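Local coordinates for Iron(III) ABC transporter, periplasmic iron-compound-binding protein (Vibrio cholerae, PDB 5GGY) that probably captures ferric siderophores, including the iron complex of Desferal, in the periplasm and hands them to an ABC transporter for iron uptake, at residues Leu209-Leu212 / Gln213-Glu216; Lys231-Ser235 / Val236-Ala240; Glu146-Ala149 / Ser150-Ala154. All coordinates share one frame; numbering follows the deposited sequence.

Contact 1 (Leu209-Leu212 / Gln213-Glu216); sequences LSEL and QHVE
Ser210 O is gripped twice by Gln213, once through the backbone and once through the side chain. The peptide nitrogen Gln213 N lies 3.1 Å from Ser210 O, well above the carbonyl plane; the amide nitrogen Gln213 NE2 reaches Ser210 O at 3.3 Å from the opposite face, tilted 22° from that plane. The acceptor sits close to the amide plane of Gln213. What brings NE2 back is the first torsion, chi1 -82°, which sets CG beside the backbone N, so that the extended chain runs back past the carbonyl it binds.

Two further i to i+3 backbone bonds follow in step: His214 N to Glu211 O at 3.2 Å and Val215 N to Leu212 O at 3.0 Å. This repeat is that of a short 3-10 helix, which here opens the connection from strand 204-208 to strand 219-223 of the mixed sheet.

Among the charged and polar side chains, Glu211 and His214 run alongside each other in the same direction. Glu211 OE1 comes to the edge of the imidazole, 3.5 Å from His214 ND1, with carboxylate and ring planes 39° apart. The other oxygen, Glu211 OE2, makes a salt bridge with Arg208.

The apolar contact is looser. Leu212 CD2 and Val215 CG2 approach to 4.4 Å on the buried side, where both side chains also pack against Phe243 of helix 242-245.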
loop_
_atom_site.group_PDB
_atom_site.type_symbol
_atom_site.label_atom_id
_atom_site.label_comp_id
_atom_site.label_asym_id
_atom_site.label_seq_id
_atom_site.Cartn_x
_atom_site.Cartn_y
_atom_site.Cartn_z
ATOM N N LEU A 209 5.315 -3.707 34.887
ATOM C CA LEU A 209 5.544 -5.029 34.312
ATOM C C LEU A 209 4.474 -6.021 34.755
ATOM O O LEU A 209 4.074 -6.898 33.989
ATOM C CB LEU A 209 6.931 -5.553 34.688
ATOM C CG LEU A 209 7.283 -6.944 34.154
ATOM C CD1 LEU A 209 7.262 -6.960 32.628
ATOM C CD2 LEU A 209 8.628 -7.425 34.685
ATOM N N SER A 210 4.005 -5.867 35.990
ATOM C CA SER A 210 2.988 -6.752 36.550
ATOM C C SER A 210 1.672 -6.724 35.770
ATOM O O SER A 210 0.874 -7.657 35.856
ATOM C CB SER A 210 2.726 -6.385 38.010
ATOM O OG SER A 210 2.303 -5.036 38.123
ATOM N N GLU A 211 1.448 -5.655 35.008
ATOM C CA GLU A 211 0.226 -5.523 34.217
ATOM C C GLU A 211 0.154 -6.558 33.103
ATOM O O GLU A 211 -0.923 -6.835 32.579
ATOM C CB GLU A 211 0.111 -4.118 33.619
ATOM C CG GLU A 211 -0.381 -3.059 34.593
ATOM C CD GLU A 211 -1.828 -3.265 35.008
ATOM O OE1 GLU A 211 -2.585 -3.922 34.260
ATOM O OE2 GLU A 211 -2.211 -2.767 36.088
ATOM N N LEU A 212 1.301 -7.128 32.744
ATOM C CA LEU A 212 1.350 -8.142 31.695
ATOM C C LEU A 212 0.751 -9.468 32.156
ATOM O O LEU A 212 0.616 -10.401 31.367
ATOM C CB LEU A 212 2.788 -8.358 31.219
ATOM C CG LEU A 212 3.448 -7.190 30.484
ATOM C CD1 LEU A 212 4.729 -7.652 29.812
ATOM C CD2 LEU A 212 2.493 -6.589 29.469
ATOM N N GLN A 213 0.394 -9.550 33.434
ATOM C CA GLN A 213 -0.304 -10.721 33.957
ATOM C C GLN A 213 -1.652 -10.899 33.269
ATOM O O GLN A 213 -2.151 -12.016 33.142
ATOM C CB GLN A 213 -0.506 -10.613 35.467
ATOM C CG GLN A 213 0.690 -11.028 36.298
ATOM C CD GLN A 213 0.406 -10.945 37.785
ATOM O OE1 GLN A 213 0.454 -11.949 38.496
ATOM N NE2 GLN A 213 0.101 -9.743 38.261
ATOM N N HIS A 214 -2.232 -9.791 32.815
ATOM C CA HIS A 214 -3.517 -9.825 32.125
ATOM C C HIS A 214 -3.412 -10.451 30.738
ATOM O O HIS A 214 -4.415 -10.594 30.039
ATOM C CB HIS A 214 -4.100 -8.415 32.012
ATOM C CG HIS A 214 -4.843 -7.972 33.233
ATOM N ND1 HIS A 214 -4.665 -6.727 33.803
ATOM C CD2 HIS A 214 -5.772 -8.597 33.991
ATOM C CE1 HIS A 214 -5.446 -6.612 34.859
ATOM N NE2 HIS A 214 -6.131 -7.736 34.996
ATOM N N VAL A 215 -2.201 -10.823 30.340
ATOM C CA VAL A 215 -2.001 -11.489 29.062
ATOM C C VAL A 215 -1.978 -13.006 29.250
ATOM O O VAL A 215 -0.933 -13.649 29.135
ATOM C CB VAL A 215 -0.703 -11.028 28.374
ATOM C CG1 VAL A 215 -0.676 -11.493 26.924
ATOM C CG2 VAL A 215 -0.583 -9.512 28.440
ATOM N N GLU A 216 -3.143 -13.562 29.569
ATOM C CA GLU A 216 -3.333 -15.005 29.574
ATOM C C GLU A 216 -3.319 -15.487 28.132
ATOM O O GLU A 216 -2.881 -16.596 27.826
ATOM C CB GLU A 216 -4.654 -15.379 30.251
ATOM C CG GLU A 216 -4.803 -14.856 31.672
ATOM C CD GLU A 216 -4.134 -15.752 32.695
ATOM O OE1 GLU A 216 -4.220 -16.989 32.545
ATOM O OE2 GLU A 216 -3.522 -15.224 33.647
#

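Contact 2 (Lys231-Ser235 / Val236-Ala240); sequences KVQKS and VLWRA
The indole of Trp238 takes the methyl Val232 CG1 on one face, 3.4 Å above the ring plane and displaced toward the rim, with Trp238 CD2 and CE3 both 3.6 Å from it. Gln233 adds main-chain atoms around the pyrrole end: its backbone N lies over the same face as the valine methyl, while Gln233 CA is 3.5 Å from Trp238 CD1. The Gln233 side chain runs beside the indole and points the same way, its amide almost perpendicular to the ring at 87°. With CG anti to its own backbone N (chi1 175°), Trp238 swings its ring back toward the preceding helix. Val232 also touches Pro170 and Phe226, joining this packing to the loops beyond.

The two short helices, 229-234 and 236-239, meet at Ser235, which stands at the N-cap position of the second. The chain turns there, and the ring fills the inside of the corner between them.

Arg239 N meets Ser235 O at 3.0 Å, nearly along the C=O axis and with an N-H...O angle of 165°. Trp238 N adds a weak bond to the same oxygen. A bond from the Ser235 hydroxyl to Val232 O is doubtful, being modelled too short; Ser235 OG also lies 3.2 Å from Trp238 CB. Arg239 CG packs 3.6 Å from Gln233 O.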
loop_
_atom_site.group_PDB
_atom_site.type_symbol
_atom_site.label_atom_id
_atom_site.label_comp_id
_atom_site.label_asym_id
_atom_site.label_seq_id
_atom_site.Cartn_x
_atom_site.Cartn_y
_atom_site.Cartn_z
ATOM N N LYS A 231 18.389 -9.910 33.271
ATOM C CA LYS A 231 17.884 -9.596 34.601
ATOM C C LYS A 231 16.375 -9.797 34.684
ATOM O O LYS A 231 15.863 -10.315 35.680
ATOM C CB LYS A 231 18.236 -8.160 34.996
ATOM C CG LYS A 231 17.734 -7.788 36.377
ATOM C CD LYS A 231 18.166 -6.389 36.787
ATOM C CE LYS A 231 17.777 -6.130 38.235
ATOM N NZ LYS A 231 17.711 -4.683 38.580
ATOM N N VAL A 232 15.666 -9.386 33.638
ATOM C CA VAL A 232 14.218 -9.550 33.594
ATOM C C VAL A 232 13.832 -11.028 33.611
ATOM O O VAL A 232 12.967 -11.441 34.381
ATOM C CB VAL A 232 13.611 -8.872 32.350
ATOM C CG1 VAL A 232 12.157 -9.283 32.166
ATOM C CG2 VAL A 232 13.730 -7.361 32.466
ATOM N N GLN A 233 14.496 -11.820 32.775
ATOM C CA GLN A 233 14.162 -13.233 32.615
ATOM C C GLN A 233 14.262 -14.046 33.906
ATOM O O GLN A 233 13.565 -15.048 34.064
ATOM C CB GLN A 233 15.057 -13.860 31.548
ATOM C CG GLN A 233 14.736 -13.399 30.136
ATOM C CD GLN A 233 15.696 -13.956 29.109
ATOM O OE1 GLN A 233 16.813 -13.461 28.956
ATOM N NE2 GLN A 233 15.266 -14.991 28.395
ATOM N N LYS A 234 15.119 -13.613 34.825
ATOM C CA LYS A 234 15.314 -14.323 36.090
ATOM C C LYS A 234 14.382 -13.823 37.181
ATOM O O LYS A 234 14.154 -14.501 38.177
ATOM C CB LYS A 234 16.753 -14.177 36.573
ATOM C CG LYS A 234 17.804 -14.389 35.509
ATOM C CD LYS A 234 19.144 -13.922 36.027
ATOM C CE LYS A 234 19.069 -12.477 36.492
ATOM N NZ LYS A 234 20.367 -12.011 37.042
ATOM N N SER A 235 13.862 -12.618 36.996
ATOM C CA SER A 235 13.024 -11.990 38.008
ATOM C C SER A 235 11.768 -12.811 38.287
ATOM O O SER A 235 11.219 -13.459 37.395
ATOM C CB SER A 235 12.641 -10.571 37.582
ATOM O OG SER A 235 11.935 -10.583 36.355
ATOM N N VAL A 236 11.331 -12.781 39.541
ATOM C CA VAL A 236 10.173 -13.541 39.988
ATOM C C VAL A 236 8.900 -13.124 39.257
ATOM O O VAL A 236 8.083 -13.965 38.881
ATOM C CB VAL A 236 9.961 -13.376 41.506
ATOM C CG1 VAL A 236 8.895 -14.338 42.001
ATOM C CG2 VAL A 236 11.271 -13.598 42.244
ATOM N N LEU A 237 8.743 -11.818 39.051
ATOM C CA LEU A 237 7.551 -11.278 38.401
ATOM C C LEU A 237 7.427 -11.756 36.957
ATOM O O LEU A 237 6.324 -11.945 36.447
ATOM C CB LEU A 237 7.567 -9.747 38.445
ATOM C CG LEU A 237 6.380 -9.008 37.822
ATOM C CD1 LEU A 237 5.078 -9.414 38.496
ATOM C CD2 LEU A 237 6.584 -7.502 37.903
ATOM N N TRP A 238 8.567 -11.958 36.306
ATOM C CA TRP A 238 8.596 -12.382 34.911
ATOM C C TRP A 238 8.457 -13.894 34.773
ATOM O O TRP A 238 7.735 -14.376 33.902
ATOM C CB TRP A 238 9.888 -11.911 34.245
ATOM C CG TRP A 238 10.071 -12.389 32.835
ATOM C CD1 TRP A 238 10.728 -13.511 32.429
ATOM C CD2 TRP A 238 9.599 -11.749 31.643
ATOM N NE1 TRP A 238 10.693 -13.613 31.060
ATOM C CE2 TRP A 238 10.007 -12.542 30.554
ATOM C CE3 TRP A 238 8.871 -10.581 31.393
ATOM C CZ2 TRP A 238 9.709 -12.207 29.235
ATOM C CZ3 TRP A 238 8.576 -10.249 30.080
ATOM C CH2 TRP A 238 8.994 -11.060 29.018
ATOM N N ARG A 239 9.143 -14.640 35.635
ATOM C CA ARG A 239 9.087 -16.099 35.595
ATOM C C ARG A 239 7.699 -16.621 35.953
ATOM O O ARG A 239 7.363 -17.768 35.657
ATOM C CB ARG A 239 10.130 -16.710 36.536
ATOM C CG ARG A 239 11.371 -17.244 35.835
ATOM C CD ARG A 239 12.126 -18.217 36.727
ATOM N NE ARG A 239 12.293 -19.524 36.098
ATOM C CZ ARG A 239 11.403 -20.510 36.170
ATOM N NH1 ARG A 239 10.274 -20.340 36.845
ATOM N NH2 ARG A 239 11.641 -21.666 35.567
ATOM N N ALA A 240 6.896 -15.772 36.590
ATOM C CA ALA A 240 5.550 -16.150 37.003
ATOM C C ALA A 240 4.494 -15.627 36.031
ATOM O O ALA A 240 3.304 -15.616 36.343
ATOM C CB ALA A 240 5.269 -15.646 38.410
#

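Contact 3 (Glu146-Ala149 / Ser150-Ala154); sequences ELKA and SLQHA
Ala149, Ser150 and Lys148 bury the most surface here, as successive residues on one helical turn. Ser150 makes a side-chain hydrogen bond: with OG beside its backbone N (chi1 -59°), the hydroxyl donates back to Glu146 O at 2.9 Å. Ser150 N holds the same carbonyl oxygen, Glu146 O, at 3.0 Å, and the two donors come from opposite faces of its plane. The carboxylate of Glu146 turns elsewhere, to a salt bridge with Arg143.

Lys148 contributes mainly its carbonyl. Gln152 N donates to Lys148 O at 3.1 Å with an N-H...O angle of 164°, while Gln152 CG presses against that oxygen at 3.2 Å. CG lies between the backbone N and the carbonyl carbon (chi1 59°), and the extended chain beyond it runs back along the helix, bringing Gln152 NE2 to 3.5 Å from Ala149 CA and 4.1 Å from the methyl Ala149 CB.

Ala149 also offers its carbonyl oxygen to the next turn: Ala149 O sits at the edge of the His153 ring, where His153 ND1 makes a weak bond of 3.3 Å. On the buried side, Leu147 and Leu151 face helix 262-276 and Leu189.

Bonds from N of i+4 to O of i mark this as alpha-helix, and the serine hydroxyl folding back on the carbonyl four residues earlier is a common addition; both lie at the C-terminal end of the long helix 130-154.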
loop_
_atom_site.group_PDB
_atom_site.type_symbol
_atom_site.label_atom_id
_atom_site.label_comp_id
_atom_site.label_asym_id
_atom_site.label_seq_id
_atom_site.Cartn_x
_atom_site.Cartn_y
_atom_site.Cartn_z
ATOM N N GLU A 146 2.983 -12.908 2.316
ATOM C CA GLU A 146 3.832 -14.089 2.441
ATOM C C GLU A 146 4.025 -14.464 3.905
ATOM O O GLU A 146 3.889 -15.628 4.282
ATOM C CB GLU A 146 5.194 -13.856 1.779
ATOM C CG GLU A 146 5.128 -13.482 0.309
ATOM C CD GLU A 146 6.495 -13.174 -0.271
ATOM O OE1 GLU A 146 7.497 -13.342 0.455
ATOM O OE2 GLU A 146 6.569 -12.761 -1.447
ATOM N N LEU A 147 4.343 -13.468 4.726
ATOM C CA LEU A 147 4.578 -13.688 6.148
ATOM C C LEU A 147 3.302 -14.115 6.862
ATOM O O LEU A 147 3.335 -14.954 7.762
ATOM C CB LEU A 147 5.139 -12.425 6.796
ATOM C CG LEU A 147 6.453 -11.900 6.220
ATOM C CD1 LEU A 147 6.808 -10.569 6.855
ATOM C CD2 LEU A 147 7.570 -12.913 6.417
ATOM N N LYS A 148 2.181 -13.527 6.456
ATOM C CA LYS A 148 0.886 -13.879 7.022
ATOM C C LYS A 148 0.558 -15.343 6.753
ATOM O O LYS A 148 0.047 -16.046 7.626
ATOM C CB LYS A 148 -0.214 -12.979 6.454
ATOM C CG LYS A 148 -1.611 -13.367 6.909
ATOM C CD LYS A 148 -2.648 -12.318 6.544
ATOM C CE LYS A 148 -4.026 -12.743 7.031
ATOM N NZ LYS A 148 -5.063 -11.689 6.851
ATOM N N ALA A 149 0.860 -15.792 5.538
ATOM C CA ALA A 149 0.634 -17.178 5.144
ATOM C C ALA A 149 1.534 -18.123 5.930
ATOM O O ALA A 149 1.125 -19.224 6.301
ATOM C CB ALA A 149 0.865 -17.346 3.652
ATOM N N SER A 150 2.762 -17.681 6.177
ATOM C CA SER A 150 3.728 -18.462 6.938
ATOM C C SER A 150 3.251 -18.674 8.373
ATOM O O SER A 150 3.531 -19.704 8.987
ATOM C CB SER A 150 5.094 -17.775 6.930
ATOM O OG SER A 150 5.576 -17.609 5.607
ATOM N N LEU A 151 2.526 -17.692 8.901
ATOM C CA LEU A 151 1.994 -17.776 10.256
ATOM C C LEU A 151 0.792 -18.712 10.334
ATOM O O LEU A 151 0.722 -19.569 11.213
ATOM C CB LEU A 151 1.614 -16.384 10.765
ATOM C CG LEU A 151 2.775 -15.420 11.018
ATOM C CD1 LEU A 151 2.254 -14.036 11.361
ATOM C CD2 LEU A 151 3.676 -15.944 12.127
ATOM N N GLN A 152 -0.150 -18.552 9.408
ATOM C CA GLN A 152 -1.358 -19.373 9.402
ATOM C C GLN A 152 -1.088 -20.768 8.843
ATOM O O GLN A 152 -2.010 -21.554 8.642
ATOM C CB GLN A 152 -2.473 -18.686 8.607
ATOM C CG GLN A 152 -2.127 -18.386 7.162
ATOM C CD GLN A 152 -3.078 -17.387 6.531
ATOM O OE1 GLN A 152 -4.013 -16.909 7.174
ATOM N NE2 GLN A 152 -2.840 -17.061 5.264
ATOM N N HIS A 153 0.182 -21.064 8.586
ATOM C CA HIS A 153 0.603 -22.415 8.241
ATOM C C HIS A 153 1.194 -23.083 9.478
ATOM O O HIS A 153 1.059 -24.292 9.674
ATOM C CB HIS A 153 1.624 -22.399 7.102
ATOM C CG HIS A 153 1.087 -22.905 5.797
ATOM N ND1 HIS A 153 0.300 -22.139 4.966
ATOM C CD2 HIS A 153 1.233 -24.104 5.184
ATOM C CE1 HIS A 153 -0.019 -22.848 3.893
ATOM N NE2 HIS A 153 0.532 -24.036 4.001
ATOM N N ALA A 154 1.844 -22.276 10.310
ATOM C CA ALA A 154 2.464 -22.757 11.538
ATOM C C ALA A 154 1.515 -22.647 12.728
ATOM O O ALA A 154 1.646 -23.381 13.704
ATOM C CB ALA A 154 3.742 -21.988 11.816
#

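In the fold
Contact 3 comes first along the chain, at the end of helix 130-154, followed by contact 1 and then contact 2. Contacts 1 and 2 are neighbours, with centres 13 Å apart: Leu237 packs on Leu209 and Ser210, and Leu209 CD1 lies 4.2 Å from Trp238 CE3. Contact 1 lies in the connection leading into strand 219-223, contact 2 in the one from it to strand 249-252. Contact 3 stands apart, its centre 27 Å from that of contact 1 and 31 Å from that of contact 2. Helix 130-154 is consistent with the long interdomain helix of this binding-protein family, linking two lobes; all three contacts lie toward the lobe with the mixed sheet, contact 3 where the helix leads into it.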